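Local coordinates for conserved hypothetical protein TA1206 (Thermoplasma acidophilum, PDB 1QW2) that is of unknown function but folds into an alpha/beta domain of the DUF1805 family that packs with other copies of itself, at residues 29-37 against 65-73; 39-49 against 57-65. All blocks are in the same frame, centred on the assembly; numbering follows the deposited sequence.

Contact 1. Residues 29-37 against 65-73; sequences NAPLLFIKG and VKTLDDMLS
Asp70 OD2 gathers weak bonds from the backbone N of Lys66 and of Thr67, at the turn on which Leu33 rests its CD1 branch. The longer of the two, from Lys66 N, spans 3.4 Å to Asp70 OD2. In return Asp70 N donates to Thr67 OG1 at 3.1 Å, nearly straight. Thr67 is therefore the N-cap of helix 68-73, and with Asp70 it forms a capping box. The bonds lie within 65-73, and it is the peptide backbone of 65-67 that meets Leu33. With chi1 at 55°, Leu33 holds CG between its backbone N and carbonyl carbon, and its two methyls divide the work: CD1 sits 3.6 Å from Lys66 C, over the peptide entering the cap, while CD2 comes within 3.7 Å of Val65 O. Val65 CG2 closes in on the same leucine at CG and CD1.

The helix lies across one face of the mixed sheet, its axis at 61° to the strand, and Leu33 and Ile35, two residues apart, point toward it while Phe34 points away. Ile35 and Met71 reach toward each other end to end, CG1 of the isoleucine 3.8 Å from the SE of this selenomethionine. A bend at chi3 (80°) turns Met71 CE toward the strand backbone, 4.1 Å from Phe34 CA. Ile35 meets Leu68 at about a right angle, and there the packing is tight: the two CD1 methyls of Ile35 and Leu68 are only 3.4 Å apart. Leu72 CD2 approaches Ile35 CD1 at 4.0 Å. Phe22 of strand 18-25 touches both Ile35 and Leu68, and Tyr2 of a third subunit packs on Leu68 and Leu72, whereas Leu32 and Phe34, on the other face, meet the second subunit.

Contact 2. Residues 39-49 against 57-65; sequences KGYAMCGYLNM and DIAVRVMGV
The beta-alpha-beta unit of strand 41-43, helix 49-54 and strand 59-61 brings Tyr41 beside Ala59 in parallel pairing. Tyr41 N and O bond to Ile58 O and Val60 N, and Met43 N and O to Val60 O and Val62 N. With CG held between its backbone N and carbonyl carbon (chi1 59°), Tyr41 lays one ring face over Ala59, whose CB makes a CH-pi contact 3.8 Å from the ring centroid. Tyr41 OH donates to Asp57 OD2 at 2.6 Å, on the anti side and 24° out of the carboxylate plane; Tyr46 of the second subunit binds that same OD2. Ala42 CB and Val60 CG2 crowd each other on the opposite face at 3.3 Å.

Beyond strand 41-43 the chain folds into a type I turn, Cys44 to Leu47, leading to the crossover helix. Arg61, extended from CG to NE, grips the turn side-on. Arg61 NH2 lies in the carbonyl plane on a lone pair of Gly45 O at 3.1 Å, and Arg61 NE reaches the same Gly45 O at 3.2 Å from above that plane. The guanidinium is further fixed through NH1, salt-bridged to Glu78, while Thr51 of the second subunit also donates to Gly45 O.

How the contacts relate
Both contacts are largely buried and share the sheet, since strands 32-36 and 41-43 are neighbours in it; contact 2 nests within the chain loop that contact 1 closes. Their chemistry differs: contact 1 joins a helix to a sheet face through carbon and selenium, whereas contact 2 runs within the sheet and adds charged and hydroxyl groups at its ends. Both reach the second subunit, contact 1 mainly by packing plus Asn29, contact 2 through hydrogen bonds of Asp57, Tyr46 and Gly45. They meet: Ile35 N to Ala42 O (2.9 Å) and Cys44 N to Leu33 O (3.1 Å) are probable hydrogen bonds. Val65 CG2 serves both, touching Leu33 and Cys44, and Met71 also touches Ala42 and Val62.

Contact 1. Residues 29-37 against 65-73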
ATOM      1  N   ASN A  29      -2.703  10.357  16.898  1.00 16.13           N
ATOM      2  CA  ASN A  29      -1.532  10.902  17.569  1.00 17.03           C
ATOM      3  C   ASN A  29      -0.505   9.804  17.790  1.00 17.64           C
ATOM      4  O   ASN A  29       0.613  10.051  18.250  1.00 17.88           O
ATOM      5  CB  ASN A  29      -1.932  11.565  18.886  1.00 17.78           C
ATOM      6  CG  ASN A  29      -2.652  12.879  18.664  1.00 19.17           C
ATOM      7  OD1 ASN A  29      -2.240  13.683  17.825  1.00 22.47           O
ATOM      8  ND2 ASN A  29      -3.723  13.110  19.411  1.00 21.36           N
ATOM      9  N   ALA A  30      -0.905   8.583  17.450  1.00 15.04           N
ATOM     10  CA  ALA A  30      -0.045   7.413  17.533  1.00 14.26           C
ATOM     11  C   ALA A  30      -0.213   6.726  16.182  1.00 12.51           C
ATOM     12  O   ALA A  30      -1.259   6.852  15.547  1.00 12.08           O
ATOM     13  CB  ALA A  30      -0.500   6.488  18.649  1.00 15.42           C
ATOM     14  N   PRO A  31       0.823   6.022  15.706  1.00 13.59           N
ATOM     15  CA  PRO A  31       0.686   5.347  14.414  1.00 11.92           C
ATOM     16  C   PRO A  31      -0.015   4.004  14.591  1.00 11.94           C
ATOM     17  O   PRO A  31      -0.150   3.505  15.704  1.00 11.95           O
ATOM     18  CB  PRO A  31       2.131   5.165  13.969  1.00 14.34           C
ATOM     19  CG  PRO A  31       2.829   4.900  15.274  1.00 14.39           C
ATOM     20  CD  PRO A  31       2.207   5.930  16.207  1.00 14.72           C
ATOM     21  N   LEU A  32      -0.469   3.433  13.483  1.00 11.11           N
ATOM     22  CA  LEU A  32      -1.112   2.132  13.506  1.00 10.33           C
ATOM     23  C   LEU A  32      -0.115   1.171  12.882  1.00 10.03           C
ATOM     24  O   LEU A  32       0.438   1.451  11.823  1.00  9.76           O
ATOM     25  CB  LEU A  32      -2.399   2.146  12.673  1.00 12.28           C
ATOM     26  CG  LEU A  32      -3.123   0.810  12.445  1.00 16.26           C
ATOM     27  CD1 LEU A  32      -4.514   1.085  11.894  1.00 20.45           C
ATOM     28  CD2 LEU A  32      -2.347  -0.075  11.485  1.00 21.55           C
ATOM     29  N   LEU A  33       0.147   0.055  13.547  1.00  9.78           N
ATOM     30  CA  LEU A  33       1.046  -0.924  12.971  1.00 11.46           C
ATOM     31  C   LEU A  33       0.675  -2.322  13.406  1.00  9.32           C
ATOM     32  O   LEU A  33       0.198  -2.538  14.522  1.00  9.58           O
ATOM     33  CB  LEU A  33       2.514  -0.624  13.314  1.00 15.74           C
ATOM     34  CG  LEU A  33       2.994  -0.467  14.751  1.00 17.57           C
ATOM     35  CD1 LEU A  33       4.525  -0.427  14.753  1.00 15.64           C
ATOM     36  CD2 LEU A  33       2.420   0.809  15.360  1.00 20.08           C
ATOM     37  N   PHE A  34       0.857  -3.262  12.489  1.00  9.01           N
ATOM     38  CA  PHE A  34       0.568  -4.655  12.763  1.00  7.97           C
ATOM     39  C   PHE A  34       1.459  -5.563  11.933  1.00  9.39           C
ATOM     40  O   PHE A  34       2.096  -5.126  10.971  1.00  9.84           O
ATOM     41  CB  PHE A  34      -0.925  -4.967  12.496  1.00 10.94           C
ATOM     42  CG  PHE A  34      -1.342  -4.886  11.043  1.00 12.32           C
ATOM     43  CD1 PHE A  34      -0.997  -5.890  10.137  1.00 14.50           C
ATOM     44  CD2 PHE A  34      -2.128  -3.831  10.595  1.00 13.61           C
ATOM     45  CE1 PHE A  34      -1.434  -5.844   8.807  1.00 15.64           C
ATOM     46  CE2 PHE A  34      -2.571  -3.776   9.265  1.00 15.21           C
ATOM     47  CZ  PHE A  34      -2.224  -4.784   8.375  1.00 13.84           C
ATOM     48  N   ILE A  35       1.539  -6.818  12.358  1.00  8.86           N
ATOM     49  CA  ILE A  35       2.293  -7.849  11.664  1.00 10.70           C
ATOM     50  C   ILE A  35       1.281  -8.972  11.492  1.00 11.89           C
ATOM     51  O   ILE A  35       0.712  -9.455  12.472  1.00 12.62           O
ATOM     52  CB  ILE A  35       3.476  -8.376  12.490  1.00 14.08           C
ATOM     53  CG1 ILE A  35       4.464  -7.246  12.771  1.00 18.19           C
ATOM     54  CG2 ILE A  35       4.169  -9.512  11.728  1.00 16.72           C
ATOM     55  CD1 ILE A  35       5.619  -7.654  13.668  1.00 19.27           C
ATOM     56  N   LYS A  36       1.048  -9.384  10.255  1.00 12.09           N
ATOM     57  CA  LYS A  36       0.073 -10.432  10.005  1.00 13.31           C
ATOM     58  C   LYS A  36       0.646 -11.661   9.323  1.00 13.88           C
ATOM     59  O   LYS A  36       1.391 -11.559   8.349  1.00 13.91           O
ATOM     60  CB  LYS A  36      -1.085  -9.862   9.182  1.00 16.65           C
ATOM     61  CG  LYS A  36      -2.217 -10.844   8.898  1.00 21.10           C
ATOM     62  CD  LYS A  36      -2.070 -11.473   7.522  1.00 23.36           C
ATOM     63  CE  LYS A  36      -3.225 -12.424   7.229  1.00 24.96           C
ATOM     64  NZ  LYS A  36      -3.265 -12.826   5.793  1.00 27.56           N
ATOM     65  N   GLY A  37       0.294 -12.825   9.862  1.00 13.86           N
ATOM     66  CA  GLY A  37       0.736 -14.086   9.304  1.00 16.45           C
ATOM     67  C   GLY A  37      -0.487 -14.795   8.761  1.00 17.05           C
ATOM     68  O   GLY A  37      -1.589 -14.255   8.819  1.00 17.77           O
ATOM     69  N   VAL A  65       4.746   0.729  20.804  1.00 23.39           N
ATOM     70  CA  VAL A  65       5.571   0.404  19.647  1.00 21.86           C
ATOM     71  C   VAL A  65       5.392   1.404  18.511  1.00 22.36           C
ATOM     72  O   VAL A  65       4.303   1.944  18.307  1.00 22.22           O
ATOM     73  CB  VAL A  65       5.245  -1.005  19.111  1.00 21.73           C
ATOM     74  CG1 VAL A  65       5.492  -2.039  20.192  1.00 21.13           C
ATOM     75  CG2 VAL A  65       3.804  -1.061  18.633  1.00 22.31           C
ATOM     76  N   LYS A  66       6.471   1.643  17.773  1.00 22.49           N
ATOM     77  CA  LYS A  66       6.443   2.574  16.653  1.00 22.90           C
ATOM     78  C   LYS A  66       7.097   1.968  15.417  1.00 21.47           C
ATOM     79  O   LYS A  66       6.903   2.456  14.306  1.00 23.23           O
ATOM     80  CB  LYS A  66       7.158   3.875  17.036  1.00 24.95           C
ATOM     81  CG  LYS A  66       6.540   4.576  18.237  1.00 28.37           C
ATOM     82  CD  LYS A  66       7.335   5.806  18.651  1.00 31.46           C
ATOM     83  CE  LYS A  66       6.725   6.462  19.881  1.00 31.57           C
ATOM     84  NZ  LYS A  66       7.529   7.620  20.365  1.00 33.63           N
ATOM     85  N   THR A  67       7.861   0.896  15.611  1.00 19.69           N
ATOM     86  CA  THR A  67       8.550   0.239  14.503  1.00 19.63           C
ATOM     87  C   THR A  67       8.425  -1.277  14.570  1.00 17.96           C
ATOM     88  O   THR A  67       7.999  -1.833  15.584  1.00 17.58           O
ATOM     89  CB  THR A  67      10.052   0.570  14.508  1.00 19.79           C
ATOM     90  OG1 THR A  67      10.680  -0.112  15.602  1.00 22.02           O
ATOM     91  CG2 THR A  67      10.270   2.070  14.660  1.00 20.70           C
ATOM     92  N   LEU A  68       8.804  -1.939  13.482  1.00 19.00           N
ATOM     93  CA  LEU A  68       8.761  -3.394  13.417  1.00 19.62           C
ATOM     94  C   LEU A  68       9.658  -3.967  14.509  1.00 19.82           C
ATOM     95  O   LEU A  68       9.286  -4.917  15.198  1.00 19.83           O
ATOM     96  CB  LEU A  68       9.246  -3.875  12.049  1.00 19.31           C
ATOM     97  CG  LEU A  68       9.513  -5.375  11.910  1.00 21.17           C
ATOM     98  CD1 LEU A  68       8.236  -6.160  12.167  1.00 19.75           C
ATOM     99  CD2 LEU A  68      10.050  -5.663  10.520  1.00 22.16           C
ATOM    100  N   ASP A  69      10.844  -3.384  14.660  1.00 22.10           N
ATOM    101  CA  ASP A  69      11.788  -3.833  15.676  1.00 24.01           C
ATOM    102  C   ASP A  69      11.180  -3.737  17.072  1.00 23.31           C
ATOM    103  O   ASP A  69      11.341  -4.646  17.886  1.00 23.11           O
ATOM    104  CB  ASP A  69      13.073  -3.002  15.616  1.00 27.26           C
ATOM    105  CG  ASP A  69      13.956  -3.376  14.442  1.00 30.23           C
ATOM    106  OD1 ASP A  69      14.983  -2.697  14.229  1.00 33.61           O
ATOM    107  OD2 ASP A  69      13.630  -4.350  13.732  1.00 33.04           O
ATOM    108  N   ASP A  70      10.484  -2.636  17.344  1.00 22.21           N
ATOM    109  CA  ASP A  70       9.850  -2.449  18.646  1.00 22.46           C
ATOM    110  C   ASP A  70       8.826  -3.550  18.899  1.00 21.07           C
ATOM    111  O   ASP A  70       8.752  -4.103  19.998  1.00 20.76           O
ATOM    112  CB  ASP A  70       9.144  -1.092  18.728  1.00 24.63           C
ATOM    113  CG  ASP A  70      10.113   0.072  18.783  1.00 27.57           C
ATOM    114  OD1 ASP A  70      11.122  -0.026  19.510  1.00 30.16           O
ATOM    115  OD2 ASP A  70       9.853   1.091  18.112  1.00 31.14           O
HETATM  116  N   MSE A  71       8.036  -3.866  17.878  1.00 20.09           N
HETATM  117  CA  MSE A  71       7.016  -4.901  18.007  1.00 18.00           C
HETATM  118  C   MSE A  71       7.597  -6.270  18.328  1.00 17.63           C
HETATM  119  O   MSE A  71       7.119  -6.958  19.227  1.00 17.05           O
HETATM  120  CB  MSE A  71       6.187  -5.012  16.727  1.00 19.95           C
HETATM  121  CG  MSE A  71       5.201  -3.889  16.516  1.00 19.55           C
HETATM  122 SE   MSE A  71       3.965  -4.342  15.102  1.00 20.09          SE
HETATM  123  CE  MSE A  71       2.777  -5.468  16.090  1.00 17.13           C
ATOM    124  N   LEU A  72       8.626  -6.666  17.585  1.00 17.96           N
ATOM    125  CA  LEU A  72       9.248  -7.967  17.793  1.00 18.23           C
ATOM    126  C   LEU A  72       9.880  -8.111  19.174  1.00 18.49           C
ATOM    127  O   LEU A  72       9.946  -9.214  19.721  1.00 18.62           O
ATOM    128  CB  LEU A  72      10.300  -8.218  16.710  1.00 19.55           C
ATOM    129  CG  LEU A  72       9.744  -8.336  15.289  1.00 21.06           C
ATOM    130  CD1 LEU A  72      10.894  -8.453  14.298  1.00 21.74           C
ATOM    131  CD2 LEU A  72       8.825  -9.546  15.195  1.00 21.64           C
ATOM    132  N   SER A  73      10.334  -6.997  19.738  1.00 20.32           N
ATOM    133  CA  SER A  73      10.963  -7.011  21.055  1.00 21.55           C
ATOM    134  C   SER A  73       9.971  -6.700  22.171  1.00 21.59           C
ATOM    135  O   SER A  73      10.315  -6.770  23.351  1.00 23.57           O
ATOM    136  CB  SER A  73      12.113  -6.000  21.104  1.00 22.90           C
ATOM    137  OG  SER A  73      13.108  -6.316  20.148  1.00 27.16           O
TER

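Contact 2. Residues 39-49 against 57-65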
ATOM      1  N   LYS A  39      -1.989 -17.365   9.978  1.00 17.75           N
ATOM      2  CA  LYS A  39      -2.856 -17.864  11.043  1.00 18.67           C
ATOM      3  C   LYS A  39      -3.355 -16.812  12.031  1.00 16.58           C
ATOM      4  O   LYS A  39      -4.421 -16.971  12.627  1.00 16.20           O
ATOM      5  CB  LYS A  39      -2.135 -18.969  11.820  1.00 19.73           C
ATOM      6  CG  LYS A  39      -1.679 -20.135  10.961  1.00 23.92           C
ATOM      7  CD  LYS A  39      -0.958 -21.175  11.797  1.00 27.42           C
ATOM      8  CE  LYS A  39      -0.407 -22.296  10.931  1.00 29.92           C
ATOM      9  NZ  LYS A  39       0.281 -23.337  11.744  1.00 32.79           N
ATOM     10  N   GLY A  40      -2.582 -15.749  12.220  1.00 14.49           N
ATOM     11  CA  GLY A  40      -2.987 -14.719  13.159  1.00 12.08           C
ATOM     12  C   GLY A  40      -2.205 -13.435  12.972  1.00 10.99           C
ATOM     13  O   GLY A  40      -1.434 -13.302  12.024  1.00 11.16           O
ATOM     14  N   TYR A  41      -2.390 -12.493  13.889  1.00 10.36           N
ATOM     15  CA  TYR A  41      -1.710 -11.213  13.785  1.00  9.88           C
ATOM     16  C   TYR A  41      -1.371 -10.597  15.135  1.00  9.65           C
ATOM     17  O   TYR A  41      -1.896 -11.002  16.178  1.00  8.99           O
ATOM     18  CB  TYR A  41      -2.597 -10.244  12.991  1.00 10.46           C
ATOM     19  CG  TYR A  41      -3.957 -10.032  13.629  1.00  8.29           C
ATOM     20  CD1 TYR A  41      -4.149  -9.059  14.611  1.00  7.36           C
ATOM     21  CD2 TYR A  41      -5.039 -10.847  13.292  1.00  8.86           C
ATOM     22  CE1 TYR A  41      -5.387  -8.907  15.244  1.00  9.19           C
ATOM     23  CE2 TYR A  41      -6.278 -10.703  13.919  1.00  7.76           C
ATOM     24  CZ  TYR A  41      -6.444  -9.733  14.893  1.00  8.44           C
ATOM     25  OH  TYR A  41      -7.658  -9.586  15.517  1.00  9.55           O
ATOM     26  N   ALA A  42      -0.461  -9.628  15.097  1.00  8.87           N
ATOM     27  CA  ALA A  42      -0.048  -8.875  16.276  1.00  8.45           C
ATOM     28  C   ALA A  42      -0.298  -7.424  15.895  1.00  7.86           C
ATOM     29  O   ALA A  42       0.007  -7.014  14.777  1.00  9.12           O
ATOM     30  CB  ALA A  42       1.429  -9.085  16.563  1.00  9.76           C
HETATM   31  N   MSE A  43      -0.860  -6.645  16.809  1.00  7.97           N
HETATM   32  CA  MSE A  43      -1.129  -5.249  16.505  1.00  7.94           C
HETATM   33  C   MSE A  43      -0.816  -4.370  17.706  1.00  8.76           C
HETATM   34  O   MSE A  43      -0.777  -4.846  18.844  1.00  8.97           O
HETATM   35  CB  MSE A  43      -2.593  -5.070  16.077  1.00  9.26           C
HETATM   36  CG  MSE A  43      -2.940  -3.677  15.575  1.00 10.01           C
HETATM   37 SE   MSE A  43      -4.715  -3.627  14.771  1.00 19.29          SE
HETATM   38  CE  MSE A  43      -5.254  -1.889  15.358  1.00 22.62           C
ATOM     39  N   CYS A  44      -0.580  -3.093  17.426  1.00 10.07           N
ATOM     40  CA  CYS A  44      -0.272  -2.096  18.442  1.00  8.98           C
ATOM     41  C   CYS A  44      -1.475  -1.843  19.349  1.00  9.69           C
ATOM     42  O   CYS A  44      -2.512  -2.494  19.221  1.00  8.71           O
ATOM     43  CB  CYS A  44       0.144  -0.785  17.771  1.00 11.87           C
ATOM     44  SG  CYS A  44      -1.184  -0.026  16.802  1.00 13.70           S
ATOM     45  N   GLY A  45      -1.329  -0.868  20.245  1.00 10.23           N
ATOM     46  CA  GLY A  45      -2.374  -0.523  21.196  1.00 10.29           C
ATOM     47  C   GLY A  45      -3.753  -0.172  20.661  1.00  8.01           C
ATOM     48  O   GLY A  45      -4.730  -0.212  21.407  1.00  8.83           O
ATOM     49  N   TYR A  46      -3.849   0.185  19.384  1.00  8.72           N
ATOM     50  CA  TYR A  46      -5.147   0.518  18.813  1.00  7.90           C
ATOM     51  C   TYR A  46      -6.051  -0.707  18.655  1.00  7.99           C
ATOM     52  O   TYR A  46      -7.249  -0.566  18.406  1.00  9.10           O
ATOM     53  CB  TYR A  46      -4.977   1.212  17.459  1.00  8.42           C
ATOM     54  CG  TYR A  46      -4.650   2.690  17.543  1.00  7.68           C
ATOM     55  CD1 TYR A  46      -5.524   3.588  18.164  1.00  8.63           C
ATOM     56  CD2 TYR A  46      -3.494   3.198  16.953  1.00  9.60           C
ATOM     57  CE1 TYR A  46      -5.250   4.962  18.186  1.00  9.17           C
ATOM     58  CE2 TYR A  46      -3.212   4.565  16.970  1.00  9.17           C
ATOM     59  CZ  TYR A  46      -4.092   5.437  17.582  1.00  9.37           C
ATOM     60  OH  TYR A  46      -3.829   6.790  17.564  1.00  9.89           O
ATOM     61  N   LEU A  47      -5.491  -1.902  18.819  1.00  7.90           N
ATOM     62  CA  LEU A  47      -6.293  -3.115  18.690  1.00  7.32           C
ATOM     63  C   LEU A  47      -7.261  -3.305  19.846  1.00  8.30           C
ATOM     64  O   LEU A  47      -6.893  -3.167  21.013  1.00  9.13           O
ATOM     65  CB  LEU A  47      -5.401  -4.357  18.599  1.00 10.05           C
ATOM     66  CG  LEU A  47      -6.162  -5.689  18.550  1.00  7.44           C
ATOM     67  CD1 LEU A  47      -6.959  -5.775  17.260  1.00  8.76           C
ATOM     68  CD2 LEU A  47      -5.184  -6.854  18.644  1.00  9.43           C
ATOM     69  N   ASN A  48      -8.509  -3.611  19.500  1.00  7.38           N
ATOM     70  CA  ASN A  48      -9.555  -3.878  20.480  1.00  8.77           C
ATOM     71  C   ASN A  48      -9.575  -5.401  20.640  1.00  8.82           C
ATOM     72  O   ASN A  48     -10.090  -6.108  19.774  1.00  9.53           O
ATOM     73  CB  ASN A  48     -10.906  -3.402  19.948  1.00 11.15           C
ATOM     74  CG  ASN A  48     -12.007  -3.511  20.976  1.00 11.04           C
ATOM     75  OD1 ASN A  48     -12.039  -4.456  21.768  1.00 12.84           O
ATOM     76  ND2 ASN A  48     -12.927  -2.550  20.962  1.00 13.04           N
HETATM   77  N   MSE A  49      -9.004  -5.902  21.734  1.00  9.54           N
HETATM   78  CA  MSE A  49      -8.955  -7.346  21.965  1.00 10.13           C
HETATM   79  C   MSE A  49     -10.342  -7.973  22.103  1.00  9.09           C
HETATM   80  O   MSE A  49     -10.530  -9.152  21.798  1.00 10.49           O
HETATM   81  CB  MSE A  49      -8.106  -7.649  23.206  1.00 10.30           C
HETATM   82  CG  MSE A  49      -7.915  -9.145  23.520  1.00 13.81           C
HETATM   83 SE   MSE A  49      -7.178 -10.221  22.082  1.00 15.44          SE
HETATM   84  CE  MSE A  49      -5.416  -9.442  21.982  1.00 14.25           C
ATOM     85  N   ASP A  57     -10.293 -14.682  16.505  1.00 11.87           N
ATOM     86  CA  ASP A  57      -8.959 -14.528  15.935  1.00 11.10           C
ATOM     87  C   ASP A  57      -7.848 -15.025  16.845  1.00  9.95           C
ATOM     88  O   ASP A  57      -8.016 -15.117  18.060  1.00 11.41           O
ATOM     89  CB  ASP A  57      -8.626 -13.052  15.677  1.00 10.20           C
ATOM     90  CG  ASP A  57      -9.469 -12.425  14.599  1.00 11.47           C
ATOM     91  OD1 ASP A  57     -10.023 -13.155  13.758  1.00 12.57           O
ATOM     92  OD2 ASP A  57      -9.551 -11.175  14.589  1.00 10.45           O
ATOM     93  N   ILE A  58      -6.712 -15.343  16.233  1.00  9.90           N
ATOM     94  CA  ILE A  58      -5.514 -15.693  16.976  1.00 10.05           C
ATOM     95  C   ILE A  58      -4.853 -14.317  16.903  1.00 10.28           C
ATOM     96  O   ILE A  58      -4.360 -13.908  15.845  1.00 10.83           O
ATOM     97  CB  ILE A  58      -4.635 -16.728  16.241  1.00 11.93           C
ATOM     98  CG1 ILE A  58      -5.266 -18.117  16.344  1.00 12.45           C
ATOM     99  CG2 ILE A  58      -3.228 -16.728  16.840  1.00 10.44           C
ATOM    100  CD1 ILE A  58      -4.472 -19.207  15.639  1.00 14.74           C
ATOM    101  N   ALA A  59      -4.865 -13.589  18.011  1.00  9.76           N
ATOM    102  CA  ALA A  59      -4.308 -12.246  18.013  1.00 10.47           C
ATOM    103  C   ALA A  59      -3.580 -11.868  19.285  1.00  9.43           C
ATOM    104  O   ALA A  59      -3.897 -12.353  20.369  1.00  9.39           O
ATOM    105  CB  ALA A  59      -5.423 -11.243  17.763  1.00 10.86           C
ATOM    106  N   VAL A  60      -2.590 -10.996  19.139  1.00  9.91           N
ATOM    107  CA  VAL A  60      -1.850 -10.491  20.285  1.00  9.33           C
ATOM    108  C   VAL A  60      -1.772  -8.975  20.166  1.00  8.13           C
ATOM    109  O   VAL A  60      -1.691  -8.416  19.064  1.00  9.84           O
ATOM    110  CB  VAL A  60      -0.424 -11.086  20.380  1.00 12.29           C
ATOM    111  CG1 VAL A  60      -0.501 -12.564  20.746  1.00 11.11           C
ATOM    112  CG2 VAL A  60       0.307 -10.898  19.079  1.00 13.38           C
ATOM    113  N   ARG A  61      -1.815  -8.313  21.313  1.00  9.51           N
ATOM    114  CA  ARG A  61      -1.763  -6.864  21.370  1.00  9.65           C
ATOM    115  C   ARG A  61      -0.505  -6.456  22.124  1.00 10.04           C
ATOM    116  O   ARG A  61      -0.208  -7.013  23.182  1.00 11.18           O
ATOM    117  CB  ARG A  61      -3.015  -6.352  22.092  1.00  9.69           C
ATOM    118  CG  ARG A  61      -3.105  -4.844  22.267  1.00 10.25           C
ATOM    119  CD  ARG A  61      -4.502  -4.443  22.735  1.00 12.03           C
ATOM    120  NE  ARG A  61      -4.592  -3.014  23.012  1.00 13.99           N
ATOM    121  CZ  ARG A  61      -4.391  -2.467  24.205  1.00 14.20           C
ATOM    122  NH1 ARG A  61      -4.098  -3.236  25.248  1.00 14.64           N
ATOM    123  NH2 ARG A  61      -4.455  -1.150  24.353  1.00 14.65           N
ATOM    124  N   VAL A  62       0.253  -5.523  21.555  1.00  9.90           N
ATOM    125  CA  VAL A  62       1.467  -5.013  22.195  1.00 12.23           C
ATOM    126  C   VAL A  62       1.281  -3.506  22.309  1.00 14.00           C
ATOM    127  O   VAL A  62       0.459  -2.926  21.596  1.00 13.45           O
ATOM    128  CB  VAL A  62       2.744  -5.324  21.368  1.00 10.21           C
ATOM    129  CG1 VAL A  62       2.986  -6.824  21.337  1.00 12.46           C
ATOM    130  CG2 VAL A  62       2.612  -4.779  19.958  1.00 11.57           C
HETATM  131  N   MSE A  63       2.032  -2.865  23.198  1.00 16.50           N
HETATM  132  CA  MSE A  63       1.890  -1.426  23.378  1.00 19.13           C
HETATM  133  C   MSE A  63       3.220  -0.682  23.337  1.00 19.08           C
HETATM  134  O   MSE A  63       4.286  -1.281  23.491  1.00 18.55           O
HETATM  135  CB  MSE A  63       1.180  -1.131  24.708  1.00 23.96           C
HETATM  136  CG  MSE A  63      -0.209  -1.754  24.836  1.00 28.75           C
HETATM  137 SE   MSE A  63      -1.121  -1.267  26.483  1.00 37.60          SE
HETATM  138  CE  MSE A  63       0.022  -2.177  27.738  1.00 35.30           C
ATOM    139  N   GLY A  64       3.137   0.628  23.118  1.00 21.27           N
ATOM    140  CA  GLY A  64       4.322   1.470  23.070  1.00 23.29           C
ATOM    141  C   GLY A  64       5.281   1.174  21.936  1.00 23.46           C
ATOM    142  O   GLY A  64       6.492   1.355  22.076  1.00 25.00           O
ATOM    143  N   VAL A  65       4.746   0.729  20.804  1.00 23.39           N
ATOM    144  CA  VAL A  65       5.571   0.404  19.647  1.00 21.86           C
ATOM    145  C   VAL A  65       5.392   1.404  18.511  1.00 22.36           C
ATOM    146  O   VAL A  65       4.303   1.944  18.307  1.00 22.22           O
ATOM    147  CB  VAL A  65       5.245  -1.005  19.111  1.00 21.73           C
ATOM    148  CG1 VAL A  65       5.492  -2.039  20.192  1.00 21.13           C
ATOM    149  CG2 VAL A  65       3.804  -1.061  18.633  1.00 22.31           C
TER
HETATM  150  O   HOH W   1      -6.883 -15.504  13.269  1.00 23.06           O
HETATM  151  O   HOH W   2       1.152   1.059  20.660  1.00 19.82           O